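Local coordinates for protein orotate phosphoribosyltransferase (Aeropyrum pernix, PDB 2YZK) that probably catalyses the magnesium-dependent transfer of a ribosyl phosphate group from 5-phosphoribose 1-diphosphate to orotate, yielding orotidine monophosphate in de novo UMP synthesis, at residues A3-R14 against T168-G176; S98-V109 against E127-T135. All blocks are in the same frame, centred on the assembly; numbering follows the deposited sequence.

The two contacts lie on opposite sides of the chain's centre: their centres are about 35 Å apart and their nearest atoms about 23 Å apart, so neither touches the other. In sequence, residues 98-135 of contact 2 fall within the span between the two chain ends that contact 1 joins. Contact 1 sets helix 2-9 and strand 12-14 of the three-stranded antiparallel sheet against helix 166-172. Contact 2 belongs to the five-stranded parallel sheet of the phosphoribosyltransferase domain, where strands 108-113 and 135-141 are neighbours. Homodimer formation links the two regions across subunits, since Arg9 of one chain donates a hydrogen bond to Asp103 O of the other.

Contact 1: residues A3-R14 against T168-G176; sequences AKVLKKRGAVLR and TILEKLGWG
Arg14 runs along one face of the Trp175 indole, and its atoms can be followed outward. CB lies 3.8 Å from Trp175 CH2; CG also faces CZ2, and CD comes to 3.3 Å from Trp175 CZ2. NE lies near Trp175 NE1. With CG anti to the backbone N (chi1 -174°) and a bend at chi2, the chain carries CZ to 4.1 Å from the centroid of the Trp175 five-membered ring. The guanidinium lies over the face, its plane 28° from the ring's, which makes the pair both stacked and cation-pi. NH1 sits over the face, toward the rim, and donates to Trp175 O (2.8 Å), a bond near the guanidinium plane that, with the stacking, limits its rotation. The indole's opposite face meets Leu170 CD2, while NE1 is hydrogen-bonded to Ser26.

Next to the ring, Val12 CG1 approaches Trp175 CZ3 at 3.5 Å, and its CG2 touches Ile169 CG2. Leu173 CD2 packs on Ala3 and the Lys7 chain, its CD1 on Val12 CG1. Leu6 crosses Ile169 at about a right angle, their CD1 atoms tightly packed.

The N-terminal helix and strand thus pack against the C-terminal helix: axes of the short segments 3-9 and 168-172 approach to 10.0 Å, crossing at -76°. Strand 12-14 pairs with strand 24-29, whose Val27 touches Val12 and Trp175.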
loop_
_atom_site.group_PDB
_atom_site.type_symbol
_atom_site.label_atom_id
_atom_site.label_comp_id
_atom_site.label_asym_id
_atom_site.label_seq_id
_atom_site.Cartn_x
_atom_site.Cartn_y
_atom_site.Cartn_z
ATOM N N ALA A 3 11.968 -19.036 -1.798
ATOM C CA ALA A 3 11.312 -20.322 -2.034
ATOM C C ALA A 3 10.708 -20.960 -0.784
ATOM O O ALA A 3 9.528 -21.307 -0.769
ATOM C CB ALA A 3 12.293 -21.291 -2.689
ATOM N N LYS A 4 11.516 -21.113 0.260
ATOM C CA LYS A 4 11.043 -21.717 1.498
ATOM C C LYS A 4 9.901 -20.918 2.121
ATOM O O LYS A 4 8.850 -21.473 2.446
ATOM C CB LYS A 4 12.194 -21.838 2.499
ATOM C CG LYS A 4 13.336 -22.728 2.028
ATOM C CD LYS A 4 14.414 -22.858 3.094
ATOM C CE LYS A 4 15.575 -23.712 2.606
ATOM N NZ LYS A 4 15.134 -25.087 2.235
ATOM N N VAL A 5 10.112 -19.614 2.278
ATOM C CA VAL A 5 9.108 -18.728 2.862
ATOM C C VAL A 5 7.842 -18.690 2.013
ATOM O O VAL A 5 6.729 -18.657 2.540
ATOM C CB VAL A 5 9.650 -17.290 2.995
ATOM C CG1 VAL A 5 8.613 -16.406 3.649
ATOM C CG2 VAL A 5 10.938 -17.290 3.802
ATOM N N LEU A 6 8.018 -18.693 0.696
ATOM C CA LEU A 6 6.892 -18.657 -0.223
ATOM C C LEU A 6 6.013 -19.888 -0.057
ATOM O O LEU A 6 4.788 -19.784 -0.005
ATOM C CB LEU A 6 7.394 -18.564 -1.667
ATOM C CG LEU A 6 8.097 -17.255 -2.041
ATOM C CD1 LEU A 6 8.648 -17.344 -3.458
ATOM C CD2 LEU A 6 7.113 -16.101 -1.925
ATOM N N LYS A 7 6.645 -21.055 0.034
ATOM C CA LYS A 7 5.911 -22.304 0.192
ATOM C C LYS A 7 5.153 -22.298 1.517
ATOM O O LYS A 7 3.981 -22.678 1.574
ATOM C CB LYS A 7 6.877 -23.495 0.150
ATOM C CG LYS A 7 6.185 -24.852 0.160
ATOM C CD LYS A 7 7.186 -26.005 0.225
ATOM C CE LYS A 7 7.969 -26.001 1.531
ATOM N NZ LYS A 7 8.841 -27.202 1.665
ATOM N N LYS A 8 5.826 -21.849 2.573
ATOM C CA LYS A 8 5.239 -21.785 3.911
ATOM C C LYS A 8 3.956 -20.957 3.961
ATOM O O LYS A 8 2.974 -21.346 4.597
ATOM C CB LYS A 8 6.238 -21.178 4.898
ATOM C CG LYS A 8 7.610 -21.840 4.930
ATOM C CD LYS A 8 7.575 -23.225 5.559
ATOM C CE LYS A 8 8.974 -23.820 5.630
ATOM N NZ LYS A 8 8.981 -25.169 6.260
ATOM N N ARG A 9 3.979 -19.805 3.300
ATOM C CA ARG A 9 2.832 -18.902 3.285
ATOM C C ARG A 9 1.825 -19.171 2.169
ATOM O O ARG A 9 0.830 -18.461 2.049
ATOM C CB ARG A 9 3.317 -17.452 3.180
ATOM C CG ARG A 9 4.114 -16.965 4.385
ATOM C CD ARG A 9 3.223 -16.889 5.616
ATOM N NE ARG A 9 2.109 -15.975 5.389
ATOM C CZ ARG A 9 1.036 -15.881 6.171
ATOM N NH1 ARG A 9 0.918 -16.646 7.250
ATOM N NH2 ARG A 9 0.070 -15.027 5.860
ATOM N N GLY A 10 2.076 -20.188 1.355
ATOM C CA GLY A 10 1.158 -20.478 0.267
ATOM C C GLY A 10 1.254 -19.445 -0.842
ATOM O O GLY A 10 0.325 -19.285 -1.638
ATOM N N ALA A 11 2.377 -18.736 -0.894
ATOM C CA ALA A 11 2.594 -17.716 -1.916
ATOM C C ALA A 11 2.863 -18.393 -3.259
ATOM O O ALA A 11 2.903 -17.749 -4.307
ATOM C CB ALA A 11 3.763 -16.814 -1.522
ATOM N N VAL A 12 3.063 -19.704 -3.204
ATOM C CA VAL A 12 3.278 -20.518 -4.391
ATOM C C VAL A 12 2.318 -21.681 -4.189
ATOM O O VAL A 12 2.550 -22.547 -3.347
ATOM C CB VAL A 12 4.731 -21.032 -4.481
ATOM C CG1 VAL A 12 4.887 -21.942 -5.683
ATOM C CG2 VAL A 12 5.687 -19.853 -4.598
ATOM N N LEU A 13 1.229 -21.680 -4.951
ATOM C CA LEU A 13 0.203 -22.706 -4.831
ATOM C C LEU A 13 0.081 -23.628 -6.035
ATOM O O LEU A 13 0.034 -23.181 -7.181
ATOM C CB LEU A 13 -1.154 -22.044 -4.577
ATOM C CG LEU A 13 -2.378 -22.952 -4.449
ATOM C CD1 LEU A 13 -2.297 -23.737 -3.149
ATOM C CD2 LEU A 13 -3.645 -22.108 -4.478
ATOM N N ARG A 14 0.016 -24.925 -5.752
ATOM C CA ARG A 14 -0.128 -25.944 -6.781
ATOM C C ARG A 14 -1.603 -26.029 -7.169
ATOM O O ARG A 14 -2.478 -25.986 -6.306
ATOM C CB ARG A 14 0.324 -27.299 -6.240
ATOM C CG ARG A 14 0.348 -28.402 -7.282
ATOM C CD ARG A 14 1.677 -28.426 -7.998
ATOM N NE ARG A 14 1.673 -29.328 -9.142
ATOM C CZ ARG A 14 2.773 -29.762 -9.744
ATOM N NH1 ARG A 14 3.966 -29.378 -9.304
ATOM N NH2 ARG A 14 2.680 -30.574 -10.785
ATOM N N THR A 168 13.717 -20.256 -10.888
ATOM C CA THR A 168 14.560 -20.654 -9.769
ATOM C C THR A 168 13.735 -21.136 -8.579
ATOM O O THR A 168 14.094 -22.112 -7.927
ATOM C CB THR A 168 15.476 -19.493 -9.326
ATOM O OG1 THR A 168 16.397 -19.192 -10.385
ATOM C CG2 THR A 168 16.259 -19.872 -8.072
ATOM N N ILE A 169 12.626 -20.460 -8.302
ATOM C CA ILE A 169 11.771 -20.860 -7.187
ATOM C C ILE A 169 11.152 -22.237 -7.417
ATOM O O ILE A 169 11.117 -23.058 -6.506
ATOM C CB ILE A 169 10.636 -19.838 -6.950
ATOM C CG1 ILE A 169 11.223 -18.520 -6.442
ATOM C CG2 ILE A 169 9.625 -20.387 -5.944
ATOM C CD1 ILE A 169 10.277 -17.324 -6.515
ATOM N N LEU A 170 10.671 -22.492 -8.629
ATOM C CA LEU A 170 10.051 -23.782 -8.915
ATOM C C LEU A 170 11.070 -24.917 -8.854
ATOM O O LEU A 170 10.759 -26.014 -8.387
ATOM C CB LEU A 170 9.354 -23.760 -10.279
ATOM C CG LEU A 170 8.158 -22.802 -10.388
ATOM C CD1 LEU A 170 7.487 -22.971 -11.745
ATOM C CD2 LEU A 170 7.155 -23.081 -9.268
ATOM N N GLU A 171 12.285 -24.652 -9.321
ATOM C CA GLU A 171 13.344 -25.654 -9.289
ATOM C C GLU A 171 13.678 -26.012 -7.841
ATOM O O GLU A 171 13.782 -27.189 -7.486
ATOM C CB GLU A 171 14.596 -25.126 -9.995
ATOM C CG GLU A 171 15.881 -25.813 -9.558
ATOM C CD GLU A 171 17.113 -25.256 -10.246
ATOM O OE1 GLU A 171 17.392 -25.666 -11.394
ATOM O OE2 GLU A 171 17.798 -24.401 -9.641
ATOM N N LYS A 172 13.840 -24.991 -7.003
ATOM C CA LYS A 172 14.160 -25.201 -5.594
ATOM C C LYS A 172 13.096 -26.013 -4.868
ATOM O O LYS A 172 13.406 -26.792 -3.963
ATOM C CB LYS A 172 14.339 -23.857 -4.879
ATOM C CG LYS A 172 15.784 -23.422 -4.710
ATOM C CD LYS A 172 16.443 -23.093 -6.037
ATOM C CE LYS A 172 17.930 -22.820 -5.848
ATOM N NZ LYS A 172 18.177 -21.771 -4.818
ATOM N N LEU A 173 11.840 -25.836 -5.266
ATOM C CA LEU A 173 10.745 -26.553 -4.631
ATOM C C LEU A 173 10.490 -27.919 -5.267
ATOM O O LEU A 173 9.580 -28.635 -4.852
ATOM C CB LEU A 173 9.473 -25.697 -4.671
ATOM C CG LEU A 173 9.575 -24.375 -3.893
ATOM C CD1 LEU A 173 8.324 -23.528 -4.102
ATOM C CD2 LEU A 173 9.773 -24.678 -2.418
ATOM N N GLY A 174 11.302 -28.279 -6.258
ATOM C CA GLY A 174 11.135 -29.565 -6.925
ATOM C C GLY A 174 9.745 -29.691 -7.514
ATOM O O GLY A 174 9.073 -30.720 -7.384
ATOM N N TRP A 175 9.323 -28.624 -8.180
ATOM C CA TRP A 175 8.005 -28.539 -8.782
ATOM C C TRP A 175 7.723 -29.547 -9.891
ATOM O O TRP A 175 6.635 -30.124 -9.950
ATOM C CB TRP A 175 7.793 -27.124 -9.316
ATOM C CG TRP A 175 6.362 -26.738 -9.416
ATOM C CD1 TRP A 175 5.558 -26.812 -10.519
ATOM C CD2 TRP A 175 5.550 -26.223 -8.358
ATOM N NE1 TRP A 175 4.293 -26.369 -10.212
ATOM C CE2 TRP A 175 4.261 -26.003 -8.892
ATOM C CE3 TRP A 175 5.786 -25.926 -7.010
ATOM C CZ2 TRP A 175 3.209 -25.497 -8.122
ATOM C CZ3 TRP A 175 4.740 -25.422 -6.246
ATOM C CH2 TRP A 175 3.467 -25.212 -6.806
ATOM N N GLY A 176 8.700 -29.755 -10.765
ATOM C CA GLY A 176 8.509 -30.674 -11.870
ATOM C C GLY A 176 7.711 -29.986 -12.962
ATOM O O GLY A 176 7.063 -28.969 -12.714
#

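Contact 2: residues S98-V109 against E127-T135; sequences SQVEGDPPKGRV and EVLRSNGYT
Tyr134 lays its ring against Val100, Val109 and the backbone of 104-107, and its hydroxyl donates to Pro104 O at 2.6 Å. The acceptor lies near the ring plane, and the donor is tilted 17° from the carbonyl plane. Tyr134 CG is anti to its own carbonyl carbon (chi1 -62°), which turns the ring toward these partners. Aliphatic groups approach it obliquely: Val100 CG2 stands 3.6 Å from Tyr134 CE2, and Val109 CG1 lies 3.9 Å from Tyr134 CD1. Val100 CG2 also packs on Leu129 CD2 at 3.7 Å, so this one methyl bridges the helix and the aromatic ring. One water donates to Tyr134 OH (2.8 Å). Lys106 CG lies 3.3 Å from Gly133 O, and Val128 receives Ser98 CB.

Two backbone bonds secure the other end. Thr135 N donates to Gly107 O, and Val109 N to Thr135 O at 2.9 Å, placing Arg108 and Thr135 side by side as a parallel bridge.

In the second shell, Asp103 OD1 accepts from the same water, and Lys106 NZ donates weakly to it. Asp103 OD2 is bound to Arg33 of the second subunit, tying this network to the dimer interface. A type II turn from Val100 to Asp103 precedes Pro104. At the ring's edge, in its plane, Leu129 O accepts from Tyr134 N and Asn132 N on opposite faces of its own plane, fixing the backbone where the helix ends.

The contact thus lies at one end of the parallel sheet, where strands 108-113 and 135-141 begin side by side. Helix 120-131 connects them in a beta-alpha-beta crossover, while Val109 and Leu129 both pack against strand 61-65.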
loop_
_atom_site.group_PDB
_atom_site.type_symbol
_atom_site.label_atom_id
_atom_site.label_comp_id
_atom_site.label_asym_id
_atom_site.label_seq_id
_atom_site.Cartn_x
_atom_site.Cartn_y
_atom_site.Cartn_z
ATOM N N SER A 98 -3.210 11.112 -14.813
ATOM C CA SER A 98 -2.316 10.362 -13.938
ATOM C C SER A 98 -1.515 11.269 -13.022
ATOM O O SER A 98 -1.324 12.454 -13.298
ATOM C CB SER A 98 -1.362 9.503 -14.767
ATOM O OG SER A 98 -2.073 8.499 -15.471
ATOM N N GLN A 99 -1.047 10.710 -11.916
ATOM C CA GLN A 99 -0.260 11.486 -10.979
ATOM C C GLN A 99 0.548 10.561 -10.097
ATOM O O GLN A 99 0.227 9.384 -9.961
ATOM C CB GLN A 99 -1.175 12.346 -10.108
ATOM C CG GLN A 99 -2.129 11.535 -9.255
ATOM C CD GLN A 99 -2.989 12.405 -8.359
ATOM O OE1 GLN A 99 -2.475 13.195 -7.564
ATOM N NE2 GLN A 99 -4.304 12.262 -8.478
ATOM N N VAL A 100 1.615 11.099 -9.521
ATOM C CA VAL A 100 2.450 10.327 -8.613
ATOM C C VAL A 100 1.899 10.660 -7.228
ATOM O O VAL A 100 2.220 11.697 -6.641
ATOM C CB VAL A 100 3.929 10.739 -8.728
ATOM C CG1 VAL A 100 4.794 9.883 -7.803
ATOM C CG2 VAL A 100 4.388 10.583 -10.169
ATOM N N GLU A 101 1.037 9.782 -6.727
ATOM C CA GLU A 101 0.416 9.981 -5.427
ATOM C C GLU A 101 1.482 10.050 -4.344
ATOM O O GLU A 101 2.443 9.288 -4.354
ATOM C CB GLU A 101 -0.595 8.861 -5.165
ATOM C CG GLU A 101 -1.750 8.898 -6.174
ATOM C CD GLU A 101 -2.769 7.792 -5.994
ATOM O OE1 GLU A 101 -3.485 7.788 -4.967
ATOM O OE2 GLU A 101 -2.864 6.926 -6.891
ATOM N N GLY A 102 1.312 10.989 -3.421
ATOM C CA GLY A 102 2.287 11.171 -2.362
ATOM C C GLY A 102 3.116 12.416 -2.650
ATOM O O GLY A 102 3.615 13.073 -1.737
ATOM N N ASP A 103 3.254 12.729 -3.937
ATOM C CA ASP A 103 4.005 13.896 -4.395
ATOM C C ASP A 103 5.392 14.063 -3.763
ATOM O O ASP A 103 5.718 15.106 -3.194
ATOM C CB ASP A 103 3.167 15.164 -4.177
ATOM C CG ASP A 103 3.824 16.406 -4.757
ATOM O OD1 ASP A 103 4.326 16.336 -5.899
ATOM O OD2 ASP A 103 3.825 17.453 -4.073
ATOM N N PRO A 104 6.227 13.023 -3.842
ATOM C CA PRO A 104 7.562 13.165 -3.255
ATOM C C PRO A 104 8.354 14.179 -4.087
ATOM O O PRO A 104 8.024 14.428 -5.241
ATOM C CB PRO A 104 8.127 11.746 -3.350
ATOM C CG PRO A 104 7.439 11.186 -4.569
ATOM C CD PRO A 104 6.023 11.667 -4.381
ATOM N N PRO A 105 9.397 14.788 -3.506
ATOM C CA PRO A 105 10.204 15.772 -4.241
ATOM C C PRO A 105 10.813 15.201 -5.526
ATOM O O PRO A 105 11.167 14.021 -5.584
ATOM C CB PRO A 105 11.272 16.162 -3.225
ATOM C CG PRO A 105 10.533 16.047 -1.920
ATOM C CD PRO A 105 9.800 14.734 -2.089
ATOM N N LYS A 106 10.916 16.044 -6.552
ATOM C CA LYS A 106 11.498 15.644 -7.830
ATOM C C LYS A 106 12.919 15.157 -7.598
ATOM O O LYS A 106 13.672 15.756 -6.825
ATOM C CB LYS A 106 11.524 16.828 -8.801
ATOM C CG LYS A 106 10.274 16.990 -9.647
ATOM C CD LYS A 106 9.012 16.976 -8.810
ATOM C CE LYS A 106 7.786 17.160 -9.685
ATOM N NZ LYS A 106 6.538 16.976 -8.911
ATOM N N GLY A 107 13.281 14.071 -8.274
ATOM C CA GLY A 107 14.608 13.510 -8.128
ATOM C C GLY A 107 14.644 12.105 -8.687
ATOM O O GLY A 107 13.716 11.680 -9.376
ATOM N N ARG A 108 15.710 11.375 -8.391
ATOM C CA ARG A 108 15.853 10.014 -8.879
ATOM C C ARG A 108 15.129 9.044 -7.952
ATOM O O ARG A 108 15.310 9.086 -6.737
ATOM C CB ARG A 108 17.336 9.641 -8.975
ATOM C CG ARG A 108 17.589 8.283 -9.618
ATOM C CD ARG A 108 19.069 7.922 -9.610
ATOM N NE ARG A 108 19.304 6.608 -10.205
ATOM C CZ ARG A 108 19.224 6.349 -11.507
ATOM N NH1 ARG A 108 18.918 7.316 -12.364
ATOM N NH2 ARG A 108 19.442 5.118 -11.954
ATOM N N VAL A 109 14.307 8.175 -8.527
ATOM C CA VAL A 109 13.561 7.211 -7.728
ATOM C C VAL A 109 13.734 5.784 -8.234
ATOM O O VAL A 109 14.255 5.553 -9.324
ATOM C CB VAL A 109 12.050 7.532 -7.747
ATOM C CG1 VAL A 109 11.820 8.976 -7.357
ATOM C CG2 VAL A 109 11.472 7.243 -9.128
ATOM N N GLU A 127 6.510 5.796 -17.233
ATOM C CA GLU A 127 6.102 6.900 -18.095
ATOM C C GLU A 127 5.488 8.043 -17.288
ATOM O O GLU A 127 5.765 9.214 -17.549
ATOM C CB GLU A 127 5.131 6.406 -19.174
ATOM C CG GLU A 127 5.784 5.438 -20.157
ATOM C CD GLU A 127 4.870 5.032 -21.299
ATOM O OE1 GLU A 127 3.746 4.555 -21.024
ATOM O OE2 GLU A 127 5.276 5.183 -22.474
ATOM N N VAL A 128 4.667 7.707 -16.297
ATOM C CA VAL A 128 4.047 8.723 -15.452
ATOM C C VAL A 128 5.126 9.469 -14.665
ATOM O O VAL A 128 5.110 10.694 -14.574
ATOM C CB VAL A 128 3.038 8.083 -14.473
ATOM C CG1 VAL A 128 2.504 9.125 -13.504
ATOM C CG2 VAL A 128 1.892 7.470 -15.257
ATOM N N LEU A 129 6.074 8.729 -14.102
ATOM C CA LEU A 129 7.150 9.355 -13.346
ATOM C C LEU A 129 7.994 10.300 -14.204
ATOM O O LEU A 129 8.253 11.438 -13.808
ATOM C CB LEU A 129 8.050 8.277 -12.742
ATOM C CG LEU A 129 7.433 7.511 -11.577
ATOM C CD1 LEU A 129 8.228 6.243 -11.320
ATOM C CD2 LEU A 129 7.420 8.402 -10.346
ATOM N N ARG A 130 8.414 9.830 -15.377
ATOM C CA ARG A 130 9.253 10.640 -16.259
ATOM C C ARG A 130 8.555 11.893 -16.768
ATOM O O ARG A 130 9.198 12.926 -16.988
ATOM C CB ARG A 130 9.751 9.797 -17.436
ATOM C CG ARG A 130 10.798 8.783 -17.016
ATOM C CD ARG A 130 11.364 8.009 -18.182
ATOM N NE ARG A 130 12.441 7.128 -17.746
ATOM C CZ ARG A 130 12.922 6.116 -18.458
ATOM N NH1 ARG A 130 12.422 5.843 -19.657
ATOM N NH2 ARG A 130 13.898 5.368 -17.962
ATOM N N SER A 131 7.241 11.803 -16.945
ATOM C CA SER A 131 6.457 12.934 -17.423
ATOM C C SER A 131 6.187 13.944 -16.313
ATOM O O SER A 131 5.803 15.084 -16.583
ATOM C CB SER A 131 5.123 12.449 -18.000
ATOM O OG SER A 131 5.330 11.645 -19.147
ATOM N N ASN A 132 6.391 13.531 -15.068
ATOM C CA ASN A 132 6.147 14.421 -13.944
ATOM C C ASN A 132 7.406 14.938 -13.257
ATOM O O ASN A 132 7.365 15.339 -12.094
ATOM C CB ASN A 132 5.219 13.741 -12.931
ATOM C CG ASN A 132 3.769 13.734 -13.389
ATOM O OD1 ASN A 132 3.088 14.757 -13.343
ATOM N ND2 ASN A 132 3.294 12.581 -13.847
ATOM N N GLY A 133 8.525 14.920 -13.976
ATOM C CA GLY A 133 9.766 15.442 -13.430
ATOM C C GLY A 133 10.661 14.535 -12.608
ATOM O O GLY A 133 11.565 15.025 -11.928
ATOM N N TYR A 134 10.422 13.231 -12.650
ATOM C CA TYR A 134 11.258 12.295 -11.901
ATOM C C TYR A 134 12.157 11.554 -12.870
ATOM O O TYR A 134 11.892 11.522 -14.074
ATOM C CB TYR A 134 10.408 11.253 -11.172
ATOM C CG TYR A 134 9.474 11.812 -10.135
ATOM C CD1 TYR A 134 9.908 12.049 -8.829
ATOM C CD2 TYR A 134 8.150 12.111 -10.458
ATOM C CE1 TYR A 134 9.037 12.570 -7.863
ATOM C CE2 TYR A 134 7.281 12.631 -9.509
ATOM C CZ TYR A 134 7.726 12.858 -8.218
ATOM O OH TYR A 134 6.854 13.383 -7.292
ATOM N N THR A 135 13.232 10.976 -12.350
ATOM C CA THR A 135 14.110 10.177 -13.184
ATOM C C THR A 135 14.095 8.792 -12.555
ATOM O O THR A 135 14.011 8.655 -11.326
ATOM C CB THR A 135 15.558 10.730 -13.243
ATOM O OG1 THR A 135 16.146 10.710 -11.940
ATOM C CG2 THR A 135 15.558 12.146 -13.784
HETATM O O HOH W 1 4.490 14.748 -7.973
#